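Side-chain contacts in probable ABC transporter extracellular-binding protein yckB (Bacillus subtilis, PDB 2IEE), which probably serves as the membrane-anchored, extracellular solute-binding component of an ABC transport system, of the bacterial solute-binding protein 3 family: residues 47-52 with 235-240; 58-63 with 229-234. All coordinates share one frame; numbering follows the deposited sequence.

Interaction 1: 47-52 with 235-240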
loop_
_atom_site.group_PDB
_atom_site.type_symbol
_atom_site.label_atom_id
_atom_site.label_comp_id
_atom_site.label_asym_id
_atom_site.label_seq_id
_atom_site.Cartn_x
_atom_site.Cartn_y
_atom_site.Cartn_z
ATOM N N THR A 47 -9.490 -4.634 9.410
ATOM C CA THR A 47 -10.133 -4.396 8.131
ATOM C C THR A 47 -9.164 -3.716 7.169
ATOM O O THR A 47 -7.957 -3.828 7.342
ATOM C CB THR A 47 -11.411 -3.537 8.333
ATOM O OG1 THR A 47 -12.088 -3.366 7.085
ATOM C CG2 THR A 47 -11.063 -2.191 8.919
ATOM N N GLY A 48 -9.682 -3.026 6.158
ATOM C CA GLY A 48 -8.804 -2.370 5.201
ATOM C C GLY A 48 -8.924 -2.989 3.818
ATOM O O GLY A 48 -9.326 -4.149 3.685
ATOM N N TYR A 49 -8.563 -2.231 2.786
ATOM C CA TYR A 49 -8.672 -2.728 1.422
ATOM C C TYR A 49 -8.160 -4.156 1.188
ATOM O O TYR A 49 -8.927 -5.029 0.793
ATOM C CB TYR A 49 -7.973 -1.776 0.447
ATOM C CG TYR A 49 -8.002 -2.286 -0.976
ATOM C CD1 TYR A 49 -9.201 -2.397 -1.673
ATOM C CD2 TYR A 49 -6.837 -2.707 -1.602
ATOM C CE1 TYR A 49 -9.237 -2.922 -2.957
ATOM C CE2 TYR A 49 -6.859 -3.232 -2.888
ATOM C CZ TYR A 49 -8.058 -3.338 -3.558
ATOM O OH TYR A 49 -8.073 -3.867 -4.824
ATOM N N GLU A 50 -6.872 -4.390 1.430
ATOM C CA GLU A 50 -6.283 -5.708 1.202
ATOM C C GLU A 50 -6.895 -6.801 2.074
ATOM O O GLU A 50 -7.139 -7.913 1.613
ATOM C CB GLU A 50 -4.760 -5.651 1.405
ATOM C CG GLU A 50 -4.059 -6.974 1.088
ATOM C CD GLU A 50 -2.541 -6.878 1.093
ATOM O OE1 GLU A 50 -2.000 -5.946 1.716
ATOM O OE2 GLU A 50 -1.890 -7.751 0.485
ATOM N N VAL A 51 -7.144 -6.479 3.336
ATOM C CA VAL A 51 -7.742 -7.434 4.262
ATOM C C VAL A 51 -9.105 -7.879 3.732
ATOM O O VAL A 51 -9.403 -9.073 3.698
ATOM C CB VAL A 51 -7.900 -6.802 5.667
ATOM C CG1 VAL A 51 -8.801 -7.650 6.541
ATOM C CG2 VAL A 51 -6.538 -6.656 6.312
ATOM N N GLU A 52 -9.920 -6.923 3.299
ATOM C CA GLU A 52 -11.245 -7.250 2.792
ATOM C C GLU A 52 -11.172 -8.002 1.471
ATOM O O GLU A 52 -12.000 -8.870 1.204
ATOM C CB GLU A 52 -12.101 -5.983 2.636
ATOM C CG GLU A 52 -12.399 -5.238 3.942
ATOM C CD GLU A 52 -13.005 -6.127 5.022
ATOM O OE1 GLU A 52 -13.782 -7.048 4.684
ATOM O OE2 GLU A 52 -12.716 -5.897 6.216
ATOM N N GLY A 235 -16.711 -6.430 -10.458
ATOM C CA GLY A 235 -16.618 -5.135 -9.803
ATOM C C GLY A 235 -16.378 -5.122 -8.304
ATOM O O GLY A 235 -16.344 -4.051 -7.698
ATOM N N SER A 236 -16.207 -6.296 -7.703
ATOM C CA SER A 236 -15.965 -6.390 -6.266
ATOM C C SER A 236 -14.678 -5.682 -5.857
ATOM O O SER A 236 -14.636 -4.991 -4.839
ATOM C CB SER A 236 -15.898 -7.856 -5.836
ATOM O OG SER A 236 -17.116 -8.515 -6.121
ATOM N N LEU A 237 -13.622 -5.859 -6.641
ATOM C CA LEU A 237 -12.354 -5.213 -6.332
ATOM C C LEU A 237 -12.511 -3.695 -6.356
ATOM O O LEU A 237 -12.143 -3.007 -5.404
ATOM C CB LEU A 237 -11.272 -5.638 -7.331
ATOM C CG LEU A 237 -10.682 -7.042 -7.172
ATOM C CD1 LEU A 237 -9.609 -7.258 -8.217
ATOM C CD2 LEU A 237 -10.086 -7.202 -5.779
ATOM N N THR A 238 -13.063 -3.172 -7.447
ATOM C CA THR A 238 -13.261 -1.733 -7.578
ATOM C C THR A 238 -14.138 -1.227 -6.438
ATOM O O THR A 238 -13.885 -0.164 -5.876
ATOM C CB THR A 238 -13.919 -1.377 -8.934
ATOM O OG1 THR A 238 -13.042 -1.760 -9.997
ATOM C CG2 THR A 238 -14.182 0.121 -9.027
ATOM N N LYS A 239 -15.157 -2.005 -6.090
ATOM C CA LYS A 239 -16.074 -1.638 -5.013
ATOM C C LYS A 239 -15.341 -1.486 -3.685
ATOM O O LYS A 239 -15.528 -0.499 -2.971
ATOM C CB LYS A 239 -17.174 -2.694 -4.881
ATOM C CG LYS A 239 -18.210 -2.396 -3.804
ATOM C CD LYS A 239 -19.415 -3.318 -3.955
ATOM C CE LYS A 239 -20.539 -2.937 -3.009
ATOM N NZ LYS A 239 -21.774 -3.727 -3.275
ATOM N N LEU A 240 -14.504 -2.463 -3.352
ATOM C CA LEU A 240 -13.750 -2.411 -2.103
ATOM C C LEU A 240 -12.743 -1.262 -2.127
ATOM O O LEU A 240 -12.525 -0.593 -1.118
ATOM C CB LEU A 240 -13.031 -3.744 -1.872
ATOM C CG LEU A 240 -13.925 -4.918 -1.463
ATOM C CD1 LEU A 240 -13.137 -6.211 -1.521
ATOM C CD2 LEU A 240 -14.468 -4.681 -0.053
#
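Tyr49 and Glu52, on the first turn of helix 49-60, lean on Leu237 and Leu240 of helix 236-244. The first segment enters from strand 45-47, where Thr47 OG1 donates a hydrogen bond of 2.7 Å to Glu52 OE2. It meets the anti side of the carboxylate, which also carries a salt bridge to Arg55, so the acid is bound from the strand end and from its own helix. Gly48 follows as N-cap, its O accepting the bond from Glu52 N. Of this segment, Tyr49 does most of the touching. CG stands anti to the backbone N (chi1 177°), and the ring reaches across to lay its CD1-CE1 edge along the backbone of the second segment. Tyr49 CD1 lies 3.7 Å from Leu240 C, and Leu237 O sits in the ring plane, 3.8 Å from Tyr49 CE1. The same edge packs on the Leu240 side chain, with Tyr49 CE1 4.0 Å from Leu240 CB, while Leu237 CD2 comes 4.0 Å from Tyr49 OH. That hydroxyl is hydrogen-bonded to Tyr107 O, which fixes the far end of the ring. The strand-to-helix passage that carries Tyr49 belongs to one lobe of the two-lobed type 2 periplasmic-binding-protein fold, and the contact seats the C-terminal helix 236-244 against helix 49-60. One turn on from Tyr49, Glu52 offers its aliphatic part: Glu52 CB meets Leu240 CD2 at 3.8 Å, whereas the carboxylate bends away (chi2 -53°) toward Thr47. Leu240 CD1 packs on the backbone of Glu52, 4.0 Å from Glu52 O.

Interaction 2: 58-63 with 229-234; sequences AKRLGL and KEMSKD
Arg60 projects its guanidinium group between Glu230 and Asp234, acids one turn apart on helix 218-234, making a three-residue salt-bridge network near the C-terminal end of helix 49-60. That helix closes in a Schellman motif: Leu63 N bonds to Ala58 O, Gly62 N bonds to Lys59 O, and Gly62 is the C-prime residue. The Arg60 chain bends at chi2 (-62°) and delivers NH1 to both acids. Glu230, extended beyond CG, crosses the arginine obliquely; its carboxylate plane is only 15° from that of the guanidinium, yet Glu230 OE2, 3.0 Å from Arg60 NH1, lies tilted out of the guanidinium plane. Asp234 approaches from the opposite direction with its carboxylate turned by 64°, and Asp234 OD2 makes a weak hydrogen bond to Arg60 NH1 at 3.3 Å. NE is paired with Glu56 and NH2 with Ser236, whose OG also binds Asp234 OD1, so the guanidinium is restrained from several directions. With an alanine here, Glu230 and Asp234 would probably be left facing each other without their shared cation, and Ser236 OG would lose the NH2 partner. Met231, present as selenomethionine, supplies the apolar side of the contact: its CG sits over one face of the guanidinium, offset toward the rim, 3.3 Å from Arg60 NH1 and 3.6 Å from Arg60 CZ.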
loop_
_atom_site.group_PDB
_atom_site.type_symbol
_atom_site.label_atom_id
_atom_site.label_comp_id
_atom_site.label_asym_id
_atom_site.label_seq_id
_atom_site.Cartn_x
_atom_site.Cartn_y
_atom_site.Cartn_z
ATOM N N ALA A 58 -11.382 -15.441 -0.115
ATOM C CA ALA A 58 -11.457 -16.693 0.623
ATOM C C ALA A 58 -12.909 -17.152 0.692
ATOM O O ALA A 58 -13.204 -18.341 0.552
ATOM C CB ALA A 58 -10.893 -16.511 2.026
ATOM N N LYS A 59 -13.815 -16.203 0.898
ATOM C CA LYS A 59 -15.233 -16.522 0.977
ATOM C C LYS A 59 -15.691 -17.135 -0.343
ATOM O O LYS A 59 -16.443 -18.105 -0.351
ATOM C CB LYS A 59 -16.054 -15.264 1.287
ATOM C CG LYS A 59 -17.525 -15.557 1.563
ATOM C CD LYS A 59 -18.344 -14.289 1.746
ATOM C CE LYS A 59 -19.796 -14.630 2.060
ATOM N NZ LYS A 59 -20.639 -13.415 2.253
ATOM N N ARG A 60 -15.225 -16.573 -1.457
ATOM C CA ARG A 60 -15.586 -17.086 -2.773
ATOM C C ARG A 60 -15.178 -18.554 -2.868
ATOM O O ARG A 60 -15.780 -19.325 -3.615
ATOM C CB ARG A 60 -14.873 -16.302 -3.888
ATOM C CG ARG A 60 -15.263 -14.832 -4.009
ATOM C CD ARG A 60 -16.738 -14.652 -4.352
ATOM N NE ARG A 60 -17.152 -13.249 -4.291
ATOM C CZ ARG A 60 -17.047 -12.383 -5.295
ATOM N NH1 ARG A 60 -16.544 -12.768 -6.460
ATOM N NH2 ARG A 60 -17.448 -11.128 -5.132
ATOM N N LEU A 61 -14.151 -18.924 -2.104
ATOM C CA LEU A 61 -13.631 -20.284 -2.095
ATOM C C LEU A 61 -14.157 -21.115 -0.923
ATOM O O LEU A 61 -13.545 -22.108 -0.539
ATOM C CB LEU A 61 -12.101 -20.242 -2.054
ATOM C CG LEU A 61 -11.444 -19.543 -3.252
ATOM C CD1 LEU A 61 -9.975 -19.283 -2.975
ATOM C CD2 LEU A 61 -11.618 -20.399 -4.492
ATOM N N GLY A 62 -15.291 -20.700 -0.361
ATOM C CA GLY A 62 -15.882 -21.414 0.756
ATOM C C GLY A 62 -14.980 -21.500 1.972
ATOM O O GLY A 62 -15.068 -22.451 2.748
ATOM N N LEU A 63 -14.117 -20.507 2.155
ATOM C CA LEU A 63 -13.200 -20.521 3.288
ATOM C C LEU A 63 -13.361 -19.341 4.235
ATOM O O LEU A 63 -13.822 -18.266 3.854
ATOM C CB LEU A 63 -11.750 -20.533 2.801
ATOM C CG LEU A 63 -11.290 -21.582 1.789
ATOM C CD1 LEU A 63 -9.869 -21.244 1.352
ATOM C CD2 LEU A 63 -11.362 -22.977 2.397
ATOM N N LYS A 229 -10.011 -13.072 -9.948
ATOM C CA LYS A 229 -10.430 -12.770 -11.311
ATOM C C LYS A 229 -11.942 -12.576 -11.343
ATOM O O LYS A 229 -12.453 -11.685 -12.017
ATOM C CB LYS A 229 -10.029 -13.914 -12.253
ATOM C CG LYS A 229 -10.501 -13.740 -13.690
ATOM C CD LYS A 229 -9.944 -14.828 -14.601
ATOM C CE LYS A 229 -10.363 -14.608 -16.055
ATOM N NZ LYS A 229 -9.739 -15.599 -16.982
ATOM N N GLU A 230 -12.648 -13.427 -10.608
ATOM C CA GLU A 230 -14.098 -13.365 -10.520
ATOM C C GLU A 230 -14.509 -12.028 -9.901
ATOM O O GLU A 230 -15.498 -11.416 -10.312
ATOM C CB GLU A 230 -14.603 -14.527 -9.660
ATOM C CG GLU A 230 -16.105 -14.613 -9.493
ATOM C CD GLU A 230 -16.508 -15.775 -8.596
ATOM O OE1 GLU A 230 -16.276 -16.942 -8.987
ATOM O OE2 GLU A 230 -17.049 -15.524 -7.497
HETATM N N MSE A 231 -13.736 -11.586 -8.913
HETATM C CA MSE A 231 -13.997 -10.327 -8.222
HETATM C C MSE A 231 -13.645 -9.155 -9.130
HETATM O O MSE A 231 -14.314 -8.118 -9.132
HETATM C CB MSE A 231 -13.177 -10.263 -6.931
HETATM C CG MSE A 231 -13.716 -11.149 -5.813
HETATM SE SE MSE A 231 -12.480 -11.295 -4.327
HETATM C CE MSE A 231 -12.748 -9.544 -3.552
ATOM N N SER A 232 -12.590 -9.338 -9.914
ATOM C CA SER A 232 -12.139 -8.319 -10.843
ATOM C C SER A 232 -13.188 -8.066 -11.918
ATOM O O SER A 232 -13.419 -6.922 -12.318
ATOM C CB SER A 232 -10.835 -8.758 -11.504
ATOM O OG SER A 232 -10.411 -7.793 -12.446
ATOM N N LYS A 233 -13.829 -9.140 -12.372
ATOM C CA LYS A 233 -14.840 -9.046 -13.418
ATOM C C LYS A 233 -16.207 -8.553 -12.943
ATOM O O LYS A 233 -16.907 -7.880 -13.698
ATOM C CB LYS A 233 -14.987 -10.401 -14.123
ATOM C CG LYS A 233 -13.679 -10.917 -14.716
ATOM C CD LYS A 233 -13.769 -12.362 -15.196
ATOM C CE LYS A 233 -14.494 -12.480 -16.525
ATOM N NZ LYS A 233 -14.408 -13.866 -17.084
ATOM N N ASP A 234 -16.602 -8.871 -11.711
ATOM C CA ASP A 234 -17.904 -8.403 -11.245
ATOM C C ASP A 234 -17.874 -7.067 -10.507
ATOM O O ASP A 234 -18.893 -6.621 -9.988
ATOM C CB ASP A 234 -18.600 -9.451 -10.378
ATOM C CG ASP A 234 -17.895 -9.696 -9.062
ATOM O OD1 ASP A 234 -17.126 -8.824 -8.602
ATOM O OD2 ASP A 234 -18.139 -10.769 -8.475
#

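Overall arrangement
The two contacts lie on the same side of the chain's centre, their own centres about 11 Å apart, and both use helix 49-60: interaction 1 its first turn, interaction 2 its last. Their partners are the successive C-terminal helices 236-244 and 218-234, respectively. The chain therefore runs 47-52, 58-63, 229-234, 235-240, with interaction 2 enclosed by interaction 1 in sequence. They meet at Ser236, which belongs to interaction 1 but bonds Arg60 of interaction 2, and Leu240 CD1 packs 3.9 Å from Met231 CE. Together they attach this late helical pair along one early helix, so that the C-terminal end of the binding domain returns to the lobe built from its N-terminal part, as in other type 2 periplasmic binding proteins.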